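Local coordinates for uncharacterized protein (Arthrobacter sp., PDB 3BL4), which is of unknown function, but carries a DUF7793 domain of the STAS clan and forms an assembly of two chains, at residues T33-D36 with A37-M41; M41-V44 with N45-C48; A60-A63 with D64-R67. All coordinates share one frame; numbering follows the deposited sequence. Where two conformers were deposited one is given.

Contact 1 of 3, residues T33-D36 with A37-M41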
ATOM      1  N   THR A  33      -9.454  -3.972   6.469  1.00 34.38           N
ATOM      2  CA  THR A  33      -8.802  -3.105   7.441  1.00 32.03           C
ATOM      3  C   THR A  33      -7.285  -3.236   7.385  1.00 30.56           C
ATOM      4  O   THR A  33      -6.758  -4.257   6.968  1.00 29.64           O
ATOM      5  CB  THR A  33      -9.302  -3.370   8.899  1.00 33.54           C
ATOM      6  OG1 THR A  33      -8.665  -4.537   9.440  1.00 32.84           O
ATOM      7  CG2 THR A  33     -10.832  -3.522   8.949  1.00 28.07           C
ATOM      8  N   ALA A  34      -6.594  -2.187   7.814  1.00 29.40           N
ATOM      9  CA  ALA A  34      -5.141  -2.193   7.885  1.00 28.30           C
ATOM     10  C   ALA A  34      -4.652  -3.257   8.864  1.00 27.90           C
ATOM     11  O   ALA A  34      -3.698  -3.981   8.576  1.00 28.66           O
ATOM     12  CB  ALA A  34      -4.638  -0.819   8.307  1.00 29.03           C
ATOM     13  N   ALA A  35      -5.309  -3.331  10.023  1.00 27.21           N
ATOM     14  CA  ALA A  35      -4.991  -4.309  11.056  1.00 27.53           C
ATOM     15  C   ALA A  35      -5.070  -5.746  10.564  1.00 26.44           C
ATOM     16  O   ALA A  35      -4.238  -6.555  10.946  1.00 25.27           O
ATOM     17  CB  ALA A  35      -5.926  -4.133  12.273  1.00 28.06           C
ATOM     18  N   ASP A  36      -6.085  -6.058   9.753  0.50 26.08           N
ATOM     19  CA  ASP A  36      -6.249  -7.394   9.175  0.50 26.76           C
ATOM     20  C   ASP A  36      -5.095  -7.704   8.241  0.50 27.43           C
ATOM     21  O   ASP A  36      -4.508  -8.779   8.320  0.50 28.93           O
ATOM     22  CB  ASP A  36      -7.563  -7.522   8.389  0.50 27.25           C
ATOM     23  CG  ASP A  36      -8.787  -7.621   9.287  0.50 28.54           C
ATOM     24  OD1 ASP A  36      -8.628  -7.720  10.521  0.50 26.72           O
ATOM     25  OD2 ASP A  36      -9.915  -7.591   8.751  0.50 21.18           O
ATOM     26  N   ALA A  37      -4.771  -6.751   7.370  1.00 27.44           N
ATOM     27  CA  ALA A  37      -3.659  -6.895   6.447  1.00 27.31           C
ATOM     28  C   ALA A  37      -2.353  -7.127   7.204  1.00 27.79           C
ATOM     29  O   ALA A  37      -1.588  -7.975   6.806  1.00 29.45           O
ATOM     30  CB  ALA A  37      -3.540  -5.648   5.538  1.00 24.53           C
ATOM     31  N   GLU A  38      -2.104  -6.372   8.277  1.00 27.89           N
ATOM     32  CA  GLU A  38      -0.913  -6.579   9.104  1.00 32.27           C
ATOM     33  C   GLU A  38      -0.931  -7.942   9.795  1.00 30.81           C
ATOM     34  O   GLU A  38       0.098  -8.621   9.869  1.00 30.76           O
ATOM     35  CB  GLU A  38      -0.784  -5.522  10.210  1.00 31.17           C
ATOM     36  CG  GLU A  38      -0.239  -4.178   9.780  1.00 39.85           C
ATOM     37  CD  GLU A  38      -0.501  -3.090  10.837  1.00 39.82           C
ATOM     38  OE1 GLU A  38      -0.084  -3.292  12.008  1.00 49.47           O
ATOM     39  OE2 GLU A  38      -1.139  -2.059  10.501  1.00 47.23           O
ATOM     40  N   ARG A  39      -2.090  -8.323  10.332  1.00 29.67           N
ATOM     41  CA  ARG A  39      -2.213  -9.585  11.038  1.00 29.65           C
ATOM     42  C   ARG A  39      -1.961 -10.737  10.080  1.00 27.73           C
ATOM     43  O   ARG A  39      -1.329 -11.718  10.447  1.00 24.70           O
ATOM     44  CB  ARG A  39      -3.589  -9.732  11.685  1.00 30.80           C
ATOM     45  CG  ARG A  39      -3.705 -10.923  12.664  1.00 35.85           C
ATOM     46  CD  ARG A  39      -4.797 -10.698  13.726  1.00 38.48           C
ATOM     47  NE  ARG A  39      -6.059 -10.206  13.137  1.00 52.76           N
ATOM     48  CZ  ARG A  39      -6.634  -9.017  13.374  1.00 54.23           C
ATOM     49  NH1 ARG A  39      -6.114  -8.133  14.231  1.00 54.51           N
ATOM     50  NH2 ARG A  39      -7.764  -8.709  12.747  1.00 53.16           N
ATOM     51  N   ALA A  40      -2.449 -10.608   8.850  1.00 25.96           N
ATOM     52  CA  ALA A  40      -2.249 -11.644   7.845  1.00 26.36           C
ATOM     53  C   ALA A  40      -0.768 -11.876   7.569  1.00 26.31           C
ATOM     54  O   ALA A  40      -0.354 -13.016   7.422  1.00 26.02           O
ATOM     55  CB  ALA A  40      -2.995 -11.309   6.554  1.00 24.98           C
HETATM   56  N   MSE A  41       0.024 -10.803   7.505  1.00 27.54           N
HETATM   57  CA  MSE A  41       1.456 -10.941   7.249  1.00 29.64           C
HETATM   58  C   MSE A  41       2.171 -11.502   8.481  1.00 29.87           C
HETATM   59  O   MSE A  41       3.134 -12.265   8.341  1.00 29.23           O
HETATM   60  CB  MSE A  41       2.084  -9.616   6.829  1.00 30.05           C
HETATM   61  CG  MSE A  41       3.581  -9.729   6.508  1.00 32.68           C
HETATM   62 SE   MSE A  41       3.913 -10.747   4.884  0.75 37.51          SE
HETATM   63  CE  MSE A  41       3.575  -9.415   3.676  1.00 24.70           C
TER
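Asp36 turns CG anti to its carbonyl carbon (chi1 -74°) and Arg39 turns CG anti to its backbone N (chi1 -169°), which sets the two side chains side by side and pointing the same way in the first turns of helix 34-48, the helix of a beta-alpha-beta unit with strands 22-25 and 53-58. In the conformer given, of two deposited for Asp36, OD1 lies 2.6 Å from Arg39 NH2, an i, i+3 salt bridge with carboxylate and guanidinium planes 70° apart; whether the other conformer keeps it is doubtful. A negative charge near a helix start should also interact well with the helix dipole. Thr33 is the N-cap: its short side chain brings OG1 within 3.0 Å of Asp36 N, capping an amide of the first turn. Backbone bonds then follow, with Glu38 N 2.9 Å from Ala34 O and Ala40 N 2.8 Å from Asp36 O. The small methyl groups of Ala34 and Ala37 suit a face packed by Ile101 and Phe98 of the second subunit, while Ala37 and Ala40 also meet Trp26. Over one face of the Arg39 guanidinium, offset toward its rim, sits Ala35 O, 4.1 Å from NH1.

Contact 2 of 3, residues M41-V44 with N45-C48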
HETATM    1  N   MSE A  41       0.024 -10.803   7.505  1.00 27.54           N
HETATM    2  CA  MSE A  41       1.456 -10.941   7.249  1.00 29.64           C
HETATM    3  C   MSE A  41       2.171 -11.502   8.481  1.00 29.87           C
HETATM    4  O   MSE A  41       3.134 -12.265   8.341  1.00 29.23           O
HETATM    5  CB  MSE A  41       2.084  -9.616   6.829  1.00 30.05           C
HETATM    6  CG  MSE A  41       3.581  -9.729   6.508  1.00 32.68           C
HETATM    7 SE   MSE A  41       3.913 -10.747   4.884  0.75 37.51          SE
HETATM    8  CE  MSE A  41       3.575  -9.415   3.676  1.00 24.70           C
ATOM      9  N   LEU A  42       1.697 -11.138   9.676  1.00 28.97           N
ATOM     10  CA  LEU A  42       2.261 -11.677  10.919  1.00 29.92           C
ATOM     11  C   LEU A  42       2.143 -13.189  10.926  1.00 27.37           C
ATOM     12  O   LEU A  42       3.092 -13.868  11.244  1.00 28.89           O
ATOM     13  CB  LEU A  42       1.576 -11.101  12.170  1.00 29.67           C
ATOM     14  CG  LEU A  42       1.994 -11.743  13.499  1.00 28.18           C
ATOM     15  CD1 LEU A  42       3.479 -11.549  13.739  1.00 37.68           C
ATOM     16  CD2 LEU A  42       1.182 -11.176  14.670  1.00 34.12           C
ATOM     17  N   ARG A  43       0.973 -13.695  10.555  1.00 26.65           N
ATOM     18  CA  ARG A  43       0.715 -15.133  10.503  1.00 27.05           C
ATOM     19  C   ARG A  43       1.569 -15.842   9.446  1.00 25.58           C
ATOM     20  O   ARG A  43       1.992 -16.969   9.653  1.00 24.00           O
ATOM     21  CB  ARG A  43      -0.773 -15.412  10.244  1.00 26.64           C
ATOM     22  CG  ARG A  43      -1.750 -14.853  11.295  1.00 30.11           C
ATOM     23  CD  ARG A  43      -1.442 -15.304  12.741  1.00 36.06           C
ATOM     24  NE  ARG A  43      -1.488 -16.760  12.895  1.00 38.64           N
ATOM     25  CZ  ARG A  43      -2.603 -17.502  12.962  1.00 45.47           C
ATOM     26  NH1 ARG A  43      -3.821 -16.961  12.902  1.00 43.50           N
ATOM     27  NH2 ARG A  43      -2.496 -18.817  13.084  1.00 45.09           N
ATOM     28  N   VAL A  44       1.781 -15.196   8.308  1.00 26.31           N
ATOM     29  CA  VAL A  44       2.680 -15.720   7.274  1.00 26.14           C
ATOM     30  C   VAL A  44       4.092 -15.878   7.826  1.00 27.92           C
ATOM     31  O   VAL A  44       4.749 -16.901   7.601  1.00 30.14           O
ATOM     32  CB  VAL A  44       2.766 -14.780   6.063  1.00 25.20           C
ATOM     33  CG1 VAL A  44       3.980 -15.139   5.196  1.00 23.03           C
ATOM     34  CG2 VAL A  44       1.459 -14.801   5.257  1.00 21.46           C
ATOM     35  N   ASN A  45       4.556 -14.847   8.528  1.00 28.12           N
ATOM     36  CA  ASN A  45       5.902 -14.835   9.100  1.00 28.89           C
ATOM     37  C   ASN A  45       6.040 -15.866  10.201  1.00 27.62           C
ATOM     38  O   ASN A  45       7.037 -16.550  10.245  1.00 27.11           O
ATOM     39  CB  ASN A  45       6.288 -13.433   9.620  1.00 28.61           C
ATOM     40  CG  ASN A  45       6.502 -12.419   8.492  1.00 29.44           C
ATOM     41  OD1 ASN A  45       6.852 -12.792   7.371  1.00 27.48           O
ATOM     42  ND2 ASN A  45       6.290 -11.130   8.792  1.00 18.79           N
ATOM     43  N   GLN A  46       5.038 -15.989  11.064  1.00 27.85           N
ATOM     44  CA  GLN A  46       5.074 -16.996  12.127  1.00 30.01           C
ATOM     45  C   GLN A  46       5.096 -18.421  11.558  1.00 30.41           C
ATOM     46  O   GLN A  46       5.786 -19.291  12.084  1.00 32.12           O
ATOM     47  CB  GLN A  46       3.892 -16.823  13.074  1.00 28.44           C
ATOM     48  CG  GLN A  46       3.930 -15.550  13.905  1.00 31.24           C
ATOM     49  CD  GLN A  46       2.691 -15.389  14.792  1.00 31.41           C
ATOM     50  OE1 GLN A  46       1.605 -15.854  14.452  1.00 30.62           O
ATOM     51  NE2 GLN A  46       2.866 -14.741  15.943  1.00 31.81           N
ATOM     52  N   LEU A  47       4.363 -18.653  10.473  1.00 29.72           N
ATOM     53  CA  LEU A  47       4.337 -19.977   9.839  1.00 29.27           C
ATOM     54  C   LEU A  47       5.671 -20.286   9.192  1.00 29.91           C
ATOM     55  O   LEU A  47       6.128 -21.412   9.249  1.00 30.66           O
ATOM     56  CB  LEU A  47       3.207 -20.064   8.805  1.00 28.95           C
ATOM     57  CG  LEU A  47       3.103 -21.301   7.915  1.00 30.28           C
ATOM     58  CD1 LEU A  47       3.063 -22.558   8.768  1.00 26.14           C
ATOM     59  CD2 LEU A  47       1.881 -21.205   7.028  1.00 29.36           C
ATOM     60  N   CYS A  48       6.288 -19.291   8.563  1.00 31.61           N
ATOM     61  CA  CYS A  48       7.528 -19.498   7.812  1.00 32.01           C
ATOM     62  C   CYS A  48       8.740 -19.699   8.713  1.00 33.44           C
ATOM     63  O   CYS A  48       9.670 -20.428   8.361  1.00 32.12           O
ATOM     64  CB  CYS A  48       7.796 -18.313   6.897  1.00 31.51           C
ATOM     65  SG  CYS A  48       6.744 -18.250   5.442  1.00 28.91           S
TER
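Gln46 reaches back along the helix over Leu42 and Arg43, and its side chain can be followed outward from the backbone. CB lies 3.6 Å from Leu42 O, the carbonyl that accepts the Gln46 N-H one turn back. CG comes nearer still, 3.3 Å from Leu42 O, because chi1 of -68° lays it back beside its own backbone N. The chain then runs extended (chi2 177°), carrying CD to 3.9 Å from Leu42 CG. At the tip the amide splits its contacts: NE2 rests 3.9 Å from Leu42 CD1, while OE1 approaches Arg43 CD at 3.5 Å. A long, flexible glutamine suits this exposed side of the helix, where CG and the flat amide lie against the leucine side chain while OE1 turns to Arg43. The guanidinium of Arg43 is turned 68° from that amide, and its NH2 is instead bonded to Thr10 O.

All this lies on the last turns of helix 34-48, the crossover of a beta-alpha-beta unit. The side facing the sheet is apolar: Val44 CG1 is 4.2 Å from Cys48 SG, and Leu22 packs on both. Asn45 suits the subunit boundary, since its amide both donates and accepts: OD1 bonds Gln78 N and ND2 bonds Pro76 O of the second subunit. On the helix itself, CG of selenomethionine Met41 lies 3.8 Å from Asn45 ND2.

Contact 3 of 3, residues A60-A63 with D64-R67; sequences ATTA and DVSR
Thr62 and Ala63 meet Asp64, Val65 and Arg67 in a local turn-and-cap contact, where the loop after strand 53-58 enters helix 64-73. The key bond is made by Thr62: OG1, placed anti to its own backbone N (chi1 172°), accepts from Asp64 N at 3.2 Å in a nearly straight bond (N-H...O 171°). Threonine suits the position twice over, because its other branch is apolar. The methyl CG2 presses against Val65 CG2 at 3.5 Å, a close approach for two methyl groups, next to a valine that is buried and also packed by Leu94 of the second subunit. The carbonyl of Thr62 serves the same entry. Its O accepts a weak bond from Val65 N, and a water that donates to Thr62 O at 2.7 Å accepts from Ser66 N at 2.8 Å, extending the turn to a further amide. The hydroxyl of Ser66 is hydrogen-bonded to Asp91 of the second subunit.

On the outer side, the extended Arg67 chain runs past Ala63, with CD 3.2 Å from Ala63 O. One face of its guanidinium covers Ala63 CB, a small methyl over which the flat group can lie closely. Arg67 NH1 also forms a weak salt bridge with Asp64 OD1, at 3.4 Å. A threonine hydroxyl accepting the amide two residues on, at the entrance to a helix, is an ST turn.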
ATOM      1  N   ALA A  60      -9.356 -13.640  -4.632  1.00 31.83           N
ATOM      2  CA  ALA A  60     -10.494 -14.022  -5.476  1.00 33.50           C
ATOM      3  C   ALA A  60     -11.239 -15.260  -4.943  1.00 36.11           C
ATOM      4  O   ALA A  60     -11.675 -16.096  -5.737  1.00 39.12           O
ATOM      5  CB  ALA A  60     -10.000 -14.287  -6.889  1.00 30.91           C
ATOM      6  N   THR A  61     -11.379 -15.396  -3.622  1.00 37.63           N
ATOM      7  CA  THR A  61     -12.054 -16.571  -3.036  1.00 39.00           C
ATOM      8  C   THR A  61     -13.575 -16.407  -3.041  1.00 40.96           C
ATOM      9  O   THR A  61     -14.302 -17.387  -2.962  1.00 41.51           O
ATOM     10  CB  THR A  61     -11.619 -16.867  -1.570  1.00 38.53           C
ATOM     11  OG1 THR A  61     -11.822 -15.708  -0.751  1.00 38.45           O
ATOM     12  CG2 THR A  61     -10.157 -17.326  -1.489  1.00 36.39           C
ATOM     13  N   THR A  62     -14.032 -15.161  -3.127  1.00 41.87           N
ATOM     14  CA  THR A  62     -15.448 -14.816  -3.040  1.00 42.17           C
ATOM     15  C   THR A  62     -15.701 -13.542  -3.839  1.00 41.66           C
ATOM     16  O   THR A  62     -14.825 -12.683  -3.942  1.00 39.95           O
ATOM     17  CB  THR A  62     -15.885 -14.587  -1.561  1.00 43.11           C
ATOM     18  OG1 THR A  62     -17.213 -14.061  -1.518  1.00 42.74           O
ATOM     19  CG2 THR A  62     -14.954 -13.610  -0.842  1.00 42.50           C
ATOM     20  N   ALA A  63     -16.904 -13.421  -4.387  1.00 41.07           N
ATOM     21  CA  ALA A  63     -17.308 -12.238  -5.125  1.00 40.80           C
ATOM     22  C   ALA A  63     -17.408 -10.995  -4.230  1.00 41.21           C
ATOM     23  O   ALA A  63     -17.433  -9.873  -4.725  1.00 42.05           O
ATOM     24  CB  ALA A  63     -18.624 -12.492  -5.826  1.00 40.37           C
ATOM     25  N   ASP A  64     -17.449 -11.201  -2.921  1.00 40.01           N
ATOM     26  CA  ASP A  64     -17.556 -10.107  -1.957  1.00 41.29           C
ATOM     27  C   ASP A  64     -16.264  -9.317  -1.751  1.00 39.90           C
ATOM     28  O   ASP A  64     -16.298  -8.208  -1.206  1.00 39.13           O
ATOM     29  CB  ASP A  64     -18.041 -10.643  -0.613  1.00 42.05           C
ATOM     30  CG  ASP A  64     -19.403 -11.295  -0.710  1.00 49.32           C
ATOM     31  OD1 ASP A  64     -20.185 -10.929  -1.627  1.00 53.95           O
ATOM     32  OD2 ASP A  64     -19.681 -12.182   0.127  1.00 62.07           O
ATOM     33  N   VAL A  65     -15.133  -9.869  -2.183  1.00 37.66           N
ATOM     34  CA  VAL A  65     -13.872  -9.159  -2.071  1.00 35.19           C
ATOM     35  C   VAL A  65     -13.879  -7.916  -2.965  1.00 34.86           C
ATOM     36  O   VAL A  65     -13.580  -6.810  -2.497  1.00 32.19           O
ATOM     37  CB  VAL A  65     -12.667 -10.064  -2.386  1.00 35.39           C
ATOM     38  CG1 VAL A  65     -11.405  -9.242  -2.484  1.00 34.91           C
ATOM     39  CG2 VAL A  65     -12.526 -11.141  -1.302  1.00 29.83           C
ATOM     40  N   SER A  66     -14.246  -8.076  -4.236  1.00 33.35           N
ATOM     41  CA  SER A  66     -14.183  -6.943  -5.153  1.00 32.23           C
ATOM     42  C   SER A  66     -15.217  -5.915  -4.763  1.00 30.11           C
ATOM     43  O   SER A  66     -15.002  -4.709  -4.909  1.00 28.99           O
ATOM     44  CB  SER A  66     -14.378  -7.375  -6.607  1.00 32.22           C
ATOM     45  OG  SER A  66     -13.224  -8.049  -7.090  1.00 34.04           O
ATOM     46  N   ARG A  67     -16.336  -6.401  -4.244  1.00 29.39           N
ATOM     47  CA  ARG A  67     -17.400  -5.531  -3.777  1.00 29.37           C
ATOM     48  C   ARG A  67     -16.943  -4.661  -2.608  1.00 28.98           C
ATOM     49  O   ARG A  67     -17.300  -3.492  -2.535  1.00 29.33           O
ATOM     50  CB  ARG A  67     -18.642  -6.363  -3.455  1.00 29.47           C
ATOM     51  CG  ARG A  67     -19.358  -6.847  -4.738  1.00 28.23           C
ATOM     52  CD  ARG A  67     -20.098  -8.159  -4.525  1.00 30.38           C
ATOM     53  NE  ARG A  67     -20.471  -8.810  -5.778  1.00 26.45           N
ATOM     54  CZ  ARG A  67     -21.076  -9.992  -5.859  1.00 30.69           C
ATOM     55  NH1 ARG A  67     -21.383 -10.656  -4.756  1.00 30.82           N
ATOM     56  NH2 ARG A  67     -21.395 -10.512  -7.046  1.00 28.37           N
TER
HETATM   57  O   HOH W   1     -14.181 -10.583  -5.501  1.00 30.03           O

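Contacts 1 and 2 are successive parts of helix 34-48: contact 1 covers its start, contact 2 its end, and Met41 belongs to both, their centres about 11 Å apart. That helix connects strands 22-25 and 53-58 of the mixed sheet. The chain then passes through strand 53-58 to contact 3, at the entry to helix 64-73. The centre of contact 3 lies about 17 Å from that of contact 1 and 23 Å from that of contact 2, with nearest atoms about 10 and 14 Å apart, so it touches neither. All three nevertheless touch the second subunit, which therefore meets both ends of helix 34-48 and the start of helix 64-73.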